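Local coordinates for protein cellulase (Uncultured bacterium, PDB 3WX5) that probably hydrolyses internal beta-1,4-glucosidic bonds of cellulose, as a family 12 endoglucanase with the beta-jelly-roll fold of its clan, at residues E17-V31 with V42-E56. Numbering follows the deposited sequence.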
loop_
_atom_site.group_PDB
_atom_site.type_symbol
_atom_site.label_atom_id
_atom_site.label_comp_id
_atom_site.label_asym_id
_atom_site.label_seq_id
_atom_site.Cartn_x
_atom_site.Cartn_y
_atom_site.Cartn_z
ATOM N N GLU A 17 0.327 -5.588 -23.836
ATOM C CA GLU A 17 0.643 -6.690 -22.936
ATOM C C GLU A 17 -0.611 -7.532 -22.666
ATOM O O GLU A 17 -1.731 -7.010 -22.711
ATOM C CB GLU A 17 1.256 -6.175 -21.624
ATOM C CG GLU A 17 0.276 -5.466 -20.682
ATOM C CD GLU A 17 0.925 -5.064 -19.353
ATOM O OE1 GLU A 17 1.587 -5.914 -18.710
ATOM O OE2 GLU A 17 0.818 -3.883 -18.983
ATOM N N PRO A 18 -0.424 -8.838 -22.398
ATOM C CA PRO A 18 -1.510 -9.729 -21.943
ATOM C C PRO A 18 -2.123 -9.197 -20.652
ATOM O O PRO A 18 -1.404 -8.621 -19.819
ATOM C CB PRO A 18 -0.786 -11.047 -21.633
ATOM C CG PRO A 18 0.540 -10.935 -22.309
ATOM C CD PRO A 18 0.890 -9.488 -22.311
ATOM N N THR A 19 -3.430 -9.369 -20.490
ATOM C CA THR A 19 -4.112 -8.911 -19.291
ATOM C C THR A 19 -4.987 -10.044 -18.780
ATOM O O THR A 19 -5.288 -10.979 -19.526
ATOM C CB THR A 19 -4.982 -7.652 -19.571
ATOM O OG1 THR A 19 -5.985 -7.973 -20.542
ATOM C CG2 THR A 19 -4.136 -6.503 -20.114
ATOM N N ALA A 20 -5.332 -9.987 -17.495
ATOM C CA ALA A 20 -6.382 -10.817 -16.899
ATOM C C ALA A 20 -7.363 -9.956 -16.106
ATOM O O ALA A 20 -6.968 -8.949 -15.518
ATOM C CB ALA A 20 -5.765 -11.876 -16.000
ATOM N N THR A 21 -8.641 -10.347 -16.107
ATOM C CA THR A 21 -9.668 -9.582 -15.393
ATOM C C THR A 21 -10.062 -10.369 -14.167
ATOM O O THR A 21 -10.605 -11.467 -14.281
ATOM C CB THR A 21 -10.930 -9.323 -16.266
ATOM O OG1 THR A 21 -10.561 -8.563 -17.426
ATOM C CG2 THR A 21 -11.976 -8.512 -15.464
ATOM N N VAL A 22 -9.692 -9.860 -12.996
ATOM C CA VAL A 22 -9.775 -10.641 -11.754
ATOM C C VAL A 22 -10.885 -10.055 -10.895
ATOM O O VAL A 22 -10.825 -8.861 -10.552
ATOM C CB VAL A 22 -8.440 -10.539 -10.960
ATOM C CG1 VAL A 22 -8.574 -11.115 -9.554
ATOM C CG2 VAL A 22 -7.280 -11.216 -11.743
ATOM N N CYS A 23 -11.878 -10.882 -10.536
ATOM C CA CYS A 23 -13.054 -10.407 -9.792
ATOM C C CYS A 23 -13.270 -11.107 -8.451
ATOM O O CYS A 23 -14.132 -10.683 -7.662
ATOM C CB CYS A 23 -14.346 -10.511 -10.631
ATOM S SG CYS A 23 -14.322 -9.656 -12.238
ATOM N N ASP A 24 -12.545 -12.204 -8.221
ATOM C CA ASP A 24 -12.628 -12.954 -6.967
ATOM C C ASP A 24 -12.249 -12.016 -5.831
ATOM O O ASP A 24 -11.288 -11.273 -5.937
ATOM C CB ASP A 24 -11.642 -14.146 -6.997
ATOM C CG ASP A 24 -11.719 -15.025 -5.744
ATOM O OD1 ASP A 24 -12.281 -14.614 -4.702
ATOM O OD2 ASP A 24 -11.187 -16.155 -5.792
ATOM N N ARG A 25 -13.004 -12.062 -4.739
ATOM C CA ARG A 25 -12.729 -11.214 -3.581
ATOM C C ARG A 25 -11.269 -11.336 -3.102
ATOM O O ARG A 25 -10.631 -10.323 -2.777
ATOM C CB ARG A 25 -13.755 -11.510 -2.475
ATOM C CG ARG A 25 -13.245 -11.521 -1.072
ATOM C CD ARG A 25 -14.426 -11.563 -0.094
ATOM N NE ARG A 25 -14.226 -10.599 0.982
ATOM C CZ ARG A 25 -14.695 -10.728 2.216
ATOM N NH1 ARG A 25 -15.493 -11.742 2.532
ATOM N NH2 ARG A 25 -14.404 -9.811 3.127
ATOM N N TRP A 26 -10.704 -12.538 -3.218
ATOM C CA TRP A 26 -9.302 -12.765 -2.876
ATOM C C TRP A 26 -8.413 -13.125 -4.071
ATOM O O TRP A 26 -7.357 -13.751 -3.918
ATOM C CB TRP A 26 -9.163 -13.803 -1.753
ATOM C CG TRP A 26 -10.029 -13.522 -0.553
ATOM C CD1 TRP A 26 -11.129 -14.231 -0.155
ATOM C CD2 TRP A 26 -9.830 -12.510 0.445
ATOM N NE1 TRP A 26 -11.672 -13.676 0.981
ATOM C CE2 TRP A 26 -10.886 -12.630 1.381
ATOM C CE3 TRP A 26 -8.901 -11.480 0.612
ATOM C CZ2 TRP A 26 -11.018 -11.778 2.477
ATOM C CZ3 TRP A 26 -9.048 -10.620 1.702
ATOM C CH2 TRP A 26 -10.053 -10.822 2.652
ATOM N N GLY A 27 -8.787 -12.643 -5.245
ATOM C CA GLY A 27 -8.112 -13.036 -6.473
ATOM C C GLY A 27 -6.761 -12.352 -6.564
ATOM O O GLY A 27 -6.533 -11.321 -5.907
ATOM N N SER A 28 -5.818 -13.002 -7.250
ATOM C CA SER A 28 -4.467 -12.437 -7.409
ATOM C C SER A 28 -3.816 -12.880 -8.722
ATOM O O SER A 28 -4.221 -13.896 -9.327
ATOM C CB SER A 28 -3.585 -12.876 -6.243
ATOM O OG SER A 28 -3.408 -14.294 -6.277
ATOM N N ARG A 29 -2.774 -12.159 -9.131
ATOM C CA ARG A 29 -1.913 -12.601 -10.235
ATOM C C ARG A 29 -0.457 -12.269 -9.929
ATOM O O ARG A 29 -0.148 -11.180 -9.441
ATOM C CB ARG A 29 -2.292 -11.914 -11.560
ATOM C CG ARG A 29 -3.621 -12.406 -12.196
ATOM C CD ARG A 29 -3.521 -13.843 -12.785
ATOM N NE ARG A 29 -4.738 -14.232 -13.512
ATOM C CZ ARG A 29 -5.863 -14.645 -12.931
ATOM N NH1 ARG A 29 -5.969 -14.651 -11.610
ATOM N NH2 ARG A 29 -6.907 -15.014 -13.670
ATOM N N ASP A 30 0.430 -13.205 -10.228
ATOM C CA ASP A 30 1.842 -12.887 -10.331
ATOM C C ASP A 30 2.073 -12.066 -11.583
ATOM O O ASP A 30 1.489 -12.358 -12.637
ATOM C CB ASP A 30 2.694 -14.169 -10.353
ATOM C CG ASP A 30 2.552 -14.982 -9.081
ATOM O OD1 ASP A 30 2.610 -14.391 -7.981
ATOM O OD2 ASP A 30 2.418 -16.220 -9.170
ATOM N N VAL A 31 2.900 -11.024 -11.458
ATOM C CA VAL A 31 3.220 -10.152 -12.580
ATOM C C VAL A 31 4.718 -9.865 -12.674
ATOM O O VAL A 31 5.478 -10.064 -11.702
ATOM C CB VAL A 31 2.440 -8.774 -12.519
ATOM C CG1 VAL A 31 0.926 -8.995 -12.479
ATOM C CG2 VAL A 31 2.918 -7.969 -11.321
ATOM N N VAL A 42 -10.605 -7.551 -1.742
ATOM C CA VAL A 42 -11.837 -6.952 -1.225
ATOM C C VAL A 42 -12.051 -7.409 0.230
ATOM O O VAL A 42 -12.936 -8.212 0.537
ATOM C CB VAL A 42 -13.066 -7.260 -2.139
ATOM C CG1 VAL A 42 -14.291 -6.393 -1.723
ATOM C CG2 VAL A 42 -12.682 -6.928 -3.612
ATOM N N TRP A 43 -11.212 -6.881 1.125
ATOM C CA TRP A 43 -11.108 -7.428 2.472
ATOM C C TRP A 43 -12.210 -6.978 3.432
ATOM O O TRP A 43 -12.500 -7.669 4.399
ATOM C CB TRP A 43 -9.711 -7.174 3.059
ATOM C CG TRP A 43 -9.376 -5.737 3.249
ATOM C CD1 TRP A 43 -8.585 -4.945 2.436
ATOM C CD2 TRP A 43 -9.769 -4.911 4.351
ATOM N NE1 TRP A 43 -8.491 -3.667 2.975
ATOM C CE2 TRP A 43 -9.182 -3.638 4.159
ATOM C CE3 TRP A 43 -10.518 -5.142 5.516
ATOM C CZ2 TRP A 43 -9.388 -2.576 5.051
ATOM C CZ3 TRP A 43 -10.726 -4.087 6.393
ATOM C CH2 TRP A 43 -10.151 -2.824 6.164
ATOM N N GLY A 44 -12.873 -5.862 3.127
ATOM C CA GLY A 44 -13.770 -5.220 4.068
ATOM C C GLY A 44 -15.254 -5.189 3.707
ATOM O O GLY A 44 -16.035 -4.506 4.376
ATOM N N ALA A 45 -15.636 -5.897 2.645
ATOM C CA ALA A 45 -17.028 -5.949 2.167
ATOM C C ALA A 45 -17.299 -7.142 1.265
ATOM O O ALA A 45 -16.369 -7.845 0.872
ATOM C CB ALA A 45 -17.406 -4.637 1.420
ATOM N N GLU A 46 -18.563 -7.320 0.890
ATOM C CA GLU A 46 -18.943 -8.387 -0.026
ATOM C C GLU A 46 -19.388 -7.825 -1.368
ATOM O O GLU A 46 -19.784 -8.567 -2.255
ATOM C CB GLU A 46 -20.075 -9.216 0.573
ATOM C CG GLU A 46 -19.943 -9.439 2.066
ATOM C CD GLU A 46 -20.054 -10.889 2.450
ATOM O OE1 GLU A 46 -19.770 -11.751 1.599
ATOM O OE2 GLU A 46 -20.405 -11.169 3.614
ATOM N N THR A 47 -19.376 -6.505 -1.486
ATOM C CA THR A 47 -19.615 -5.827 -2.788
ATOM C C THR A 47 -18.627 -6.178 -3.914
ATOM O O THR A 47 -17.444 -6.466 -3.684
ATOM C CB THR A 47 -19.750 -4.290 -2.632
ATOM O OG1 THR A 47 -18.736 -3.802 -1.725
ATOM C CG2 THR A 47 -21.112 -3.972 -2.029
ATOM N N ALA A 48 -19.112 -6.105 -5.153
ATOM C CA ALA A 48 -18.365 -6.595 -6.284
ATOM C C ALA A 48 -17.247 -5.629 -6.705
ATOM O O ALA A 48 -17.432 -4.403 -6.753
ATOM C CB ALA A 48 -19.314 -6.867 -7.471
ATOM N N GLN A 49 -16.157 -6.216 -7.160
ATOM C CA GLN A 49 -15.040 -5.445 -7.722
ATOM C C GLN A 49 -14.270 -6.299 -8.707
ATOM O O GLN A 49 -13.930 -7.443 -8.400
ATOM C CB GLN A 49 -14.102 -4.997 -6.592
ATOM C CG GLN A 49 -12.893 -4.205 -7.052
ATOM C CD GLN A 49 -11.922 -3.984 -5.885
ATOM O OE1 GLN A 49 -12.244 -3.299 -4.925
ATOM N NE2 GLN A 49 -10.807 -4.687 -5.912
ATOM N N CYS A 50 -13.926 -5.712 -9.847
ATOM C CA CYS A 50 -13.010 -6.343 -10.794
ATOM C C CYS A 50 -11.848 -5.423 -11.109
ATOM O O CYS A 50 -12.016 -4.217 -11.196
ATOM C CB CYS A 50 -13.723 -6.681 -12.109
ATOM S SG CYS A 50 -15.135 -7.808 -11.866
ATOM N N ILE A 51 -10.667 -6.008 -11.296
ATOM C CA ILE A 51 -9.540 -5.253 -11.848
ATOM C C ILE A 51 -9.008 -5.928 -13.108
ATOM O O ILE A 51 -8.879 -7.162 -13.156
ATOM C CB ILE A 51 -8.388 -5.092 -10.814
ATOM C CG1 ILE A 51 -7.948 -6.447 -10.239
ATOM C CG2 ILE A 51 -8.857 -4.153 -9.675
ATOM C CD1 ILE A 51 -6.790 -6.350 -9.187
ATOM N N GLU A 52 -8.602 -5.112 -14.073
ATOM C CA GLU A 52 -7.941 -5.621 -15.261
ATOM C C GLU A 52 -6.438 -5.416 -15.119
ATOM O O GLU A 52 -5.982 -4.285 -14.930
ATOM C CB GLU A 52 -8.480 -4.905 -16.505
ATOM C CG GLU A 52 -7.755 -5.280 -17.790
ATOM C CD GLU A 52 -8.374 -4.595 -19.008
ATOM O OE1 GLU A 52 -9.394 -5.103 -19.496
ATOM O OE2 GLU A 52 -7.934 -3.481 -19.382
ATOM N N ILE A 53 -5.695 -6.523 -15.107
ATOM C CA ILE A 53 -4.271 -6.536 -14.716
ATOM C C ILE A 53 -3.356 -6.833 -15.903
ATOM O O ILE A 53 -3.460 -7.899 -16.536
ATOM C CB ILE A 53 -3.966 -7.624 -13.654
ATOM C CG1 ILE A 53 -4.961 -7.558 -12.496
ATOM C CG2 ILE A 53 -2.542 -7.433 -13.091
ATOM C CD1 ILE A 53 -4.820 -8.714 -11.528
ATOM N N GLY A 54 -2.388 -5.954 -16.122
ATOM C CA GLY A 54 -1.348 -6.192 -17.121
ATOM C C GLY A 54 -0.334 -7.167 -16.549
ATOM O O GLY A 54 0.259 -6.917 -15.504
ATOM N N LEU A 55 -0.196 -8.330 -17.175
ATOM C CA LEU A 55 0.644 -9.380 -16.596
ATOM C C LEU A 55 2.153 -9.094 -16.622
ATOM O O LEU A 55 2.904 -9.675 -15.838
ATOM C CB LEU A 55 0.338 -10.739 -17.243
ATOM C CG LEU A 55 -1.089 -11.225 -17.002
ATOM C CD1 LEU A 55 -1.387 -12.524 -17.776
ATOM C CD2 LEU A 55 -1.398 -11.353 -15.513
ATOM N N GLU A 56 2.598 -8.213 -17.515
ATOM C CA GLU A 56 4.019 -7.880 -17.602
ATOM C C GLU A 56 4.398 -6.720 -16.678
ATOM O O GLU A 56 5.435 -6.763 -16.032
ATOM C CB GLU A 56 4.406 -7.573 -19.058
ATOM C CG GLU A 56 4.458 -8.843 -19.935
ATOM C CD GLU A 56 4.438 -8.548 -21.443
ATOM O OE1 GLU A 56 4.617 -7.375 -21.836
ATOM O OE2 GLU A 56 4.307 -9.509 -22.235
HETATM O O HOH W 1 -16.023 -9.097 -6.664
#
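Val22 and Ile53 make the tightest side-chain packing here: CG2 of Val22 lies 3.5 Å from CD1 of Ile53, and CG of Arg29 closes on the same methyl. Ile53 reaches both because its CG1 stands beside the backbone N (chi1 -49°), while its CG2 branch meets CG1 of Val31 at 3.9 Å. Behind this cluster, strands 19-22 and 49-54 run antiparallel, with Ala20-Ile53 and Val22-Ile51 as the hydrogen-bonded pairs. The other face of the pairing is looser: the Thr21 and Glu52 side chains cross at a slant, OG1 of Thr21 4.2 Å from OE1 of Glu52. On this more exposed side the Cys23-Cys50 disulfide locks the strands together just past their last pair. Water joins Cys23 O to Gln49 N. At the far end Glu17 OE1 takes the backbone N of Glu56 at 2.8 Å, and its OE2 binds Thr57.

Arg25 secures the loop: its NE bonds Val42 O at 2.7 Å, almost straight and within the guanidinium plane, and its backbone O receives Val42 N. Ala45 O sits over one guanidinium face and Trp26 over the opposite one. Cutting this side chain back to an alanine is likely to leave Val42 O without its side-chain donor and the Trp26 ring freer to turn.

Strand 19-22 is the outer edge of its antiparallel sheet, and 49-54 passes that sheet on to 60-65. The chain crosses through the Asp24-Gly27 turn into 28-31, which pairs with 36-39 in the second sheet, so Ile51 and Ile53 face Val38 between the two layers of the jelly roll.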